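Long-range contact in extracellular solute-binding protein, family 5 (PDB 6WM6), which binds EDTA and various other aminopolycarboxylates in the periplasm, consistent with a role in delivering them to an ABC transporter: residues A[214-226]-A[233-245]. Sequence-based numbering, arbitrary orientation.
Sequences VPAWSGGPYMVES and VTLVPNPKWYGEK
Trp241 lays one face of its indole over Pro221, whose CA sits 3.8 Å from the centroid of the Trp241 five-membered ring in a CH-pi contact. The opposite face is covered by the backbone N of Gly243, and NE1 bonds to Lys245 O close to the ring plane, which fixes the ring's rotation. Next to it, Tyr242 sends its hydroxyl to the Gly219 carbonyl, OH to O 2.7 Å. Asn238 swings CG anti to its own backbone N (chi1 171°), and this carries ND2 to Gly220 O at 2.9 Å, in the carbonyl plane. Its OD1 accepts from Lys240 N, an Asx turn. On the hairpin itself, Met223 N donates to Val236 O (2.8 Å) and Val236 N returns the bond to Met223 O. The Met223 chain, bent at chi3 (-54°), rests SD against Pro239 CD at 3.8 Å. Farther along, Glu225 N and Ser226 N both donate to Thr234 O, a classic beta bulge. Glu225 OE1 forms a salt bridge with Lys251 of strand 251-256, beyond strand 232-237. Past Pro237, a last backbone bond, Asn238 N to Pro221 O, is joined by the Asn238 and Tyr242 side chains, so turn 238-241 and the residue after it give both buried glycine carbonyls a donor.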
ATOM      1  N   VAL A 214       9.443 -20.837   8.422  1.00 23.53           N
ATOM      2  CA  VAL A 214       9.723 -19.733   9.354  1.00 23.68           C
ATOM      3  C   VAL A 214      11.191 -19.371   9.205  1.00 21.06           C
ATOM      4  O   VAL A 214      12.063 -20.265   9.281  1.00 23.55           O
ATOM      5  CB  VAL A 214       9.407 -20.164  10.796  1.00 23.06           C
ATOM      6  CG1 VAL A 214       9.656 -19.002  11.757  1.00 23.94           C
ATOM      7  CG2 VAL A 214       7.959 -20.646  10.911  1.00 25.53           C
ATOM      8  N   PRO A 215      11.535 -18.113   8.970  1.00 20.59           N
ATOM      9  CA  PRO A 215      12.941 -17.806   8.666  1.00 20.56           C
ATOM     10  C   PRO A 215      13.805 -17.959   9.908  1.00 19.77           C
ATOM     11  O   PRO A 215      13.485 -17.405  10.963  1.00 24.11           O
ATOM     12  CB  PRO A 215      12.895 -16.353   8.176  1.00 21.62           C
ATOM     13  CG  PRO A 215      11.581 -15.804   8.718  1.00 21.74           C
ATOM     14  CD  PRO A 215      10.642 -16.958   8.760  1.00 20.80           C
ATOM     15  N   ALA A 216      14.912 -18.687   9.762  1.00 20.65           N
ATOM     16  CA  ALA A 216      15.908 -18.831  10.814  1.00 23.97           C
ATOM     17  C   ALA A 216      17.013 -17.786  10.709  1.00 28.26           C
ATOM     18  O   ALA A 216      17.778 -17.604  11.660  1.00 34.74           O
ATOM     19  CB  ALA A 216      16.523 -20.233  10.768  1.00 26.19           C
ATOM     20  N   TRP A 217      17.067 -17.067   9.601  1.00 19.48           N
ATOM     21  CA  TRP A 217      18.115 -16.115   9.268  1.00 18.95           C
ATOM     22  C   TRP A 217      17.610 -14.688   9.448  1.00 18.21           C
ATOM     23  O   TRP A 217      16.417 -14.427   9.587  1.00 18.56           O
ATOM     24  CB  TRP A 217      18.514 -16.334   7.789  1.00 18.91           C
ATOM     25  CG  TRP A 217      17.303 -16.379   6.890  1.00 19.41           C
ATOM     26  CD1 TRP A 217      16.656 -17.508   6.462  1.00 20.46           C
ATOM     27  CD2 TRP A 217      16.564 -15.273   6.369  1.00 19.24           C
ATOM     28  NE1 TRP A 217      15.568 -17.166   5.705  1.00 20.61           N
ATOM     29  CE2 TRP A 217      15.487 -15.803   5.618  1.00 19.20           C
ATOM     30  CE3 TRP A 217      16.717 -13.886   6.435  1.00 18.70           C
ATOM     31  CZ2 TRP A 217      14.561 -14.982   4.960  1.00 20.27           C
ATOM     32  CZ3 TRP A 217      15.782 -13.072   5.772  1.00 19.80           C
ATOM     33  CH2 TRP A 217      14.733 -13.634   5.049  1.00 20.47           C
ATOM     34  N   SER A 218      18.558 -13.751   9.422  1.00 18.67           N
ATOM     35  CA  SER A 218      18.216 -12.343   9.443  1.00 16.71           C
ATOM     36  C   SER A 218      19.352 -11.519   8.870  1.00 17.33           C
ATOM     37  O   SER A 218      20.522 -11.873   9.011  1.00 18.12           O
ATOM     38  CB  SER A 218      17.963 -11.877  10.886  1.00 18.71           C
ATOM     39  OG  SER A 218      17.780 -10.475  10.905  1.00 17.78           O
ATOM     40  N   GLY A 219      18.994 -10.403   8.228  1.00 17.15           N
ATOM     41  CA  GLY A 219      19.942  -9.368   7.868  1.00 16.34           C
ATOM     42  C   GLY A 219      19.598  -8.040   8.512  1.00 17.13           C
ATOM     43  O   GLY A 219      20.025  -6.972   8.039  1.00 17.59           O
ATOM     44  N   GLY A 220      18.795  -8.099   9.579  1.00 15.89           N
ATOM     45  CA  GLY A 220      18.294  -6.915  10.253  1.00 15.45           C
ATOM     46  C   GLY A 220      18.553  -6.954  11.740  1.00 16.18           C
ATOM     47  O   GLY A 220      19.287  -7.812  12.247  1.00 16.72           O
ATOM     48  N   PRO A 221      17.910  -6.055  12.485  1.00 16.03           N
ATOM     49  CA  PRO A 221      18.203  -5.938  13.924  1.00 15.77           C
ATOM     50  C   PRO A 221      17.657  -7.079  14.757  1.00 16.27           C
ATOM     51  O   PRO A 221      18.188  -7.321  15.846  1.00 17.49           O
ATOM     52  CB  PRO A 221      17.560  -4.585  14.307  1.00 16.69           C
ATOM     53  CG  PRO A 221      16.501  -4.374  13.253  1.00 16.13           C
ATOM     54  CD  PRO A 221      17.119  -4.912  11.986  1.00 16.49           C
ATOM     55  N   TYR A 222      16.628  -7.773  14.272  1.00 16.93           N
ATOM     56  CA  TYR A 222      15.969  -8.844  15.010  1.00 16.66           C
ATOM     57  C   TYR A 222      15.955 -10.126  14.177  1.00 17.56           C
ATOM     58  O   TYR A 222      16.204 -10.097  12.968  1.00 18.52           O
ATOM     59  CB  TYR A 222      14.535  -8.418  15.412  1.00 17.27           C
ATOM     60  CG  TYR A 222      14.525  -7.351  16.502  1.00 16.55           C
ATOM     61  CD1 TYR A 222      14.655  -7.691  17.828  1.00 17.04           C
ATOM     62  CD2 TYR A 222      14.391  -6.015  16.181  1.00 16.97           C
ATOM     63  CE1 TYR A 222      14.675  -6.742  18.813  1.00 17.14           C
ATOM     64  CE2 TYR A 222      14.390  -5.041  17.165  1.00 17.23           C
ATOM     65  CZ  TYR A 222      14.540  -5.416  18.478  1.00 16.88           C
ATOM     66  OH  TYR A 222      14.577  -4.473  19.495  1.00 18.35           O
ATOM     67  N   MET A 223      15.678 -11.242  14.838  1.00 17.95           N
ATOM     68  CA  MET A 223      15.541 -12.527  14.165  1.00 17.45           C
ATOM     69  C   MET A 223      14.486 -13.337  14.892  1.00 17.83           C
ATOM     70  O   MET A 223      14.262 -13.134  16.078  1.00 18.84           O
ATOM     71  CB  MET A 223      16.890 -13.253  14.120  1.00 20.18           C
ATOM     72  CG  MET A 223      17.424 -13.706  15.473  1.00 20.76           C
ATOM     73  SD  MET A 223      19.169 -14.183  15.384  1.00 23.40           S
ATOM     74  CE  MET A 223      19.182 -15.383  14.067  1.00 32.99           C
ATOM     75  N   VAL A 224      13.858 -14.271  14.186  1.00 19.39           N
ATOM     76  CA  VAL A 224      12.776 -15.053  14.780  1.00 20.92           C
ATOM     77  C   VAL A 224      13.338 -16.093  15.739  1.00 20.92           C
ATOM     78  O   VAL A 224      14.206 -16.907  15.371  1.00 23.36           O
ATOM     79  CB  VAL A 224      11.917 -15.699  13.684  1.00 22.93           C
ATOM     80  CG1 VAL A 224      10.796 -16.554  14.324  1.00 24.89           C
ATOM     81  CG2 VAL A 224      11.318 -14.658  12.790  1.00 24.85           C
ATOM     82  N   GLU A 225      12.854 -16.069  16.974  1.00 19.86           N
ATOM     83  CA  GLU A 225      13.104 -17.105  17.968  1.00 20.90           C
ATOM     84  C   GLU A 225      12.079 -18.232  17.886  1.00 23.07           C
ATOM     85  O   GLU A 225      12.458 -19.405  17.997  1.00 23.96           O
ATOM     86  CB  GLU A 225      13.103 -16.496  19.373  1.00 23.33           C
ATOM     87  CG  GLU A 225      13.383 -17.498  20.492  1.00 25.77           C
ATOM     88  CD  GLU A 225      13.331 -16.865  21.871  1.00 28.36           C
ATOM     89  OE1 GLU A 225      12.231 -16.474  22.318  1.00 32.41           O
ATOM     90  OE2 GLU A 225      14.402 -16.739  22.512  1.00 37.47           O
ATOM     91  N   SER A 226      10.795 -17.907  17.725  1.00 22.02           N
ATOM     92  CA  SER A 226       9.759 -18.917  17.640  1.00 21.95           C
ATOM     93  C   SER A 226       8.533 -18.360  16.936  1.00 22.01           C
ATOM     94  O   SER A 226       8.325 -17.142  16.860  1.00 21.24           O
ATOM     95  CB  SER A 226       9.344 -19.433  19.026  1.00 26.14           C
ATOM     96  OG  SER A 226       8.741 -18.392  19.780  1.00 27.73           O
ATOM     97  N   VAL A 233       4.401 -14.400  16.910  1.00 19.49           N
ATOM     98  CA  VAL A 233       5.775 -14.400  16.396  1.00 19.80           C
ATOM     99  C   VAL A 233       6.644 -13.760  17.462  1.00 18.83           C
ATOM    100  O   VAL A 233       6.357 -12.635  17.896  1.00 19.84           O
ATOM    101  CB  VAL A 233       5.880 -13.596  15.091  1.00 20.21           C
ATOM    102  CG1 VAL A 233       7.256 -13.827  14.454  1.00 22.84           C
ATOM    103  CG2 VAL A 233       4.766 -13.937  14.120  1.00 23.62           C
ATOM    104  N   THR A 234       7.695 -14.446  17.887  1.00 17.94           N
ATOM    105  CA  THR A 234       8.639 -13.915  18.864  1.00 19.52           C
ATOM    106  C   THR A 234       9.981 -13.697  18.196  1.00 19.66           C
ATOM    107  O   THR A 234      10.585 -14.652  17.692  1.00 19.83           O
ATOM    108  CB  THR A 234       8.774 -14.853  20.060  1.00 19.94           C
ATOM    109  OG1 THR A 234       7.494 -14.972  20.688  1.00 21.13           O
ATOM    110  CG2 THR A 234       9.752 -14.278  21.057  1.00 20.33           C
ATOM    111  N   LEU A 235      10.459 -12.453  18.215  1.00 18.73           N
ATOM    112  CA  LEU A 235      11.779 -12.098  17.707  1.00 18.62           C
ATOM    113  C   LEU A 235      12.703 -11.677  18.841  1.00 18.63           C
ATOM    114  O   LEU A 235      12.256 -11.155  19.874  1.00 19.90           O
ATOM    115  CB  LEU A 235      11.705 -10.953  16.699  1.00 18.88           C
ATOM    116  CG  LEU A 235      10.901 -11.212  15.432  1.00 20.48           C
ATOM    117  CD1 LEU A 235       9.441 -11.078  15.629  1.00 24.25           C
ATOM    118  CD2 LEU A 235      11.355 -10.244  14.332  1.00 29.38           C
ATOM    119  N   VAL A 236      13.995 -11.907  18.646  1.00 19.55           N
ATOM    120  CA  VAL A 236      15.044 -11.527  19.588  1.00 18.96           C
ATOM    121  C   VAL A 236      16.116 -10.794  18.802  1.00 18.16           C
ATOM    122  O   VAL A 236      16.154 -10.877  17.566  1.00 18.12           O
ATOM    123  CB  VAL A 236      15.644 -12.773  20.301  1.00 20.64           C
ATOM    124  CG1 VAL A 236      14.574 -13.429  21.179  1.00 21.70           C
ATOM    125  CG2 VAL A 236      16.211 -13.760  19.270  1.00 20.44           C
ATOM    126  N   PRO A 237      17.016 -10.089  19.485  1.00 18.55           N
ATOM    127  CA  PRO A 237      18.098  -9.402  18.757  1.00 19.62           C
ATOM    128  C   PRO A 237      18.900 -10.363  17.896  1.00 19.27           C
ATOM    129  O   PRO A 237      19.165 -11.507  18.276  1.00 20.51           O
ATOM    130  CB  PRO A 237      18.973  -8.820  19.862  1.00 20.69           C
ATOM    131  CG  PRO A 237      18.021  -8.637  21.010  1.00 23.39           C
ATOM    132  CD  PRO A 237      17.061  -9.791  20.939  1.00 20.10           C
ATOM    133  N   ASN A 238      19.287  -9.879  16.736  1.00 19.10           N
ATOM    134  CA  ASN A 238      20.295 -10.522  15.899  1.00 18.17           C
ATOM    135  C   ASN A 238      21.663 -10.127  16.444  1.00 19.27           C
ATOM    136  O   ASN A 238      22.042  -8.952  16.338  1.00 20.11           O
ATOM    137  CB  ASN A 238      20.088 -10.054  14.463  1.00 18.17           C
ATOM    138  CG  ASN A 238      21.201 -10.480  13.531  1.00 17.92           C
ATOM    139  OD1 ASN A 238      22.119 -11.239  13.918  1.00 19.75           O
ATOM    140  ND2 ASN A 238      21.122 -10.024  12.296  1.00 17.67           N
ATOM    141  N   PRO A 239      22.420 -11.065  17.036  1.00 20.71           N
ATOM    142  CA  PRO A 239      23.705 -10.699  17.630  1.00 21.09           C
ATOM    143  C   PRO A 239      24.719 -10.167  16.642  1.00 21.75           C
ATOM    144  O   PRO A 239      25.701  -9.534  17.063  1.00 23.75           O
ATOM    145  CB  PRO A 239      24.211 -12.012  18.251  1.00 24.27           C
ATOM    146  CG  PRO A 239      23.092 -12.960  18.213  1.00 29.27           C
ATOM    147  CD  PRO A 239      22.071 -12.479  17.223  1.00 23.07           C
ATOM    148  N   LYS A 240      24.522 -10.409  15.348  1.00 20.99           N
ATOM    149  CA  LYS A 240      25.416  -9.918  14.312  1.00 20.25           C
ATOM    150  C   LYS A 240      24.844  -8.698  13.579  1.00 19.56           C
ATOM    151  O   LYS A 240      25.341  -8.328  12.515  1.00 20.04           O
ATOM    152  CB  LYS A 240      25.765 -11.031  13.334  1.00 21.28           C
ATOM    153  CG  LYS A 240      26.532 -12.187  13.968  1.00 24.35           C
ATOM    154  CD  LYS A 240      27.156 -13.075  12.902  1.00 25.06           C
ATOM    155  CE  LYS A 240      27.829 -14.316  13.482  1.00 30.74           C
ATOM    156  NZ  LYS A 240      28.961 -13.972  14.381  1.00 51.47           N
ATOM    157  N   TRP A 241      23.818  -8.048  14.131  1.00 18.85           N
ATOM    158  CA  TRP A 241      23.345  -6.812  13.534  1.00 17.60           C
ATOM    159  C   TRP A 241      24.488  -5.807  13.408  1.00 18.68           C
ATOM    160  O   TRP A 241      25.246  -5.578  14.354  1.00 20.49           O
ATOM    161  CB  TRP A 241      22.209  -6.231  14.391  1.00 18.17           C
ATOM    162  CG  TRP A 241      21.742  -4.848  14.020  1.00 16.70           C
ATOM    163  CD1 TRP A 241      21.645  -3.785  14.871  1.00 18.34           C
ATOM    164  CD2 TRP A 241      21.285  -4.377  12.737  1.00 16.62           C
ATOM    165  NE1 TRP A 241      21.161  -2.697  14.208  1.00 18.59           N
ATOM    166  CE2 TRP A 241      20.913  -3.022  12.897  1.00 16.32           C
ATOM    167  CE3 TRP A 241      21.137  -4.967  11.463  1.00 16.68           C
ATOM    168  CZ2 TRP A 241      20.433  -2.246  11.841  1.00 17.45           C
ATOM    169  CZ3 TRP A 241      20.672  -4.182  10.419  1.00 16.75           C
ATOM    170  CH2 TRP A 241      20.318  -2.843  10.621  1.00 18.40           C
ATOM    171  N   TYR A 242      24.558  -5.163  12.244  1.00 19.26           N
ATOM    172  CA  TYR A 242      25.693  -4.345  11.823  1.00 19.94           C
ATOM    173  C   TYR A 242      25.329  -2.873  11.692  1.00 20.74           C
ATOM    174  O   TYR A 242      26.160  -2.063  11.257  1.00 21.76           O
ATOM    175  CB  TYR A 242      26.223  -4.858  10.476  1.00 19.01           C
ATOM    176  CG  TYR A 242      25.102  -5.053   9.477  1.00 18.04           C
ATOM    177  CD1 TYR A 242      24.664  -4.006   8.685  1.00 17.81           C
ATOM    178  CD2 TYR A 242      24.421  -6.268   9.374  1.00 17.52           C
ATOM    179  CE1 TYR A 242      23.622  -4.149   7.819  1.00 17.68           C
ATOM    180  CE2 TYR A 242      23.359  -6.421   8.512  1.00 16.82           C
ATOM    181  CZ  TYR A 242      22.948  -5.346   7.729  1.00 16.47           C
ATOM    182  OH  TYR A 242      21.896  -5.452   6.868  1.00 17.64           O
ATOM    183  N   GLY A 243      24.113  -2.509  12.065  1.00 18.26           N
ATOM    184  CA  GLY A 243      23.670  -1.141  11.896  1.00 19.30           C
ATOM    185  C   GLY A 243      24.091  -0.226  13.020  1.00 19.51           C
ATOM    186  O   GLY A 243      24.552  -0.661  14.077  1.00 21.06           O
ATOM    187  N   GLU A 244      23.865   1.061  12.775  1.00 20.40           N
ATOM    188  CA  GLU A 244      24.327   2.103  13.698  1.00 21.86           C
ATOM    189  C   GLU A 244      23.556   2.087  15.010  1.00 25.18           C
ATOM    190  O   GLU A 244      24.145   2.319  16.074  1.00 27.12           O
ATOM    191  CB  GLU A 244      24.169   3.466  13.008  1.00 27.43           C
ATOM    192  CG  GLU A 244      24.541   4.682  13.852  1.00 50.15           C
ATOM    193  CD  GLU A 244      26.041   4.852  14.010  1.00 75.09           C
ATOM    194  OE1 GLU A 244      26.800   3.982  13.531  1.00 77.63           O
ATOM    195  OE2 GLU A 244      26.459   5.863  14.613  1.00 84.99           O
ATOM    196  N   LYS A 245      22.254   1.825  14.963  1.00 21.03           N
ATOM    197  CA  LYS A 245      21.413   1.909  16.147  1.00 21.44           C
ATOM    198  C   LYS A 245      20.810   0.558  16.494  1.00 19.30           C
ATOM    199  O   LYS A 245      20.455  -0.225  15.602  1.00 19.61           O
ATOM    200  CB  LYS A 245      20.273   2.917  15.926  1.00 26.36           C
ATOM    201  CG  LYS A 245      20.774   4.353  15.710  1.00 33.21           C
ATOM    202  CD  LYS A 245      19.637   5.300  15.387  1.00 46.59           C
ATOM    203  CE  LYS A 245      20.128   6.741  15.299  1.00 52.83           C
ATOM    204  NZ  LYS A 245      18.998   7.684  15.092  1.00 57.66           N
TER
HETATM  205  O   HOH W   1       6.238 -17.167  19.474  1.00 22.55           O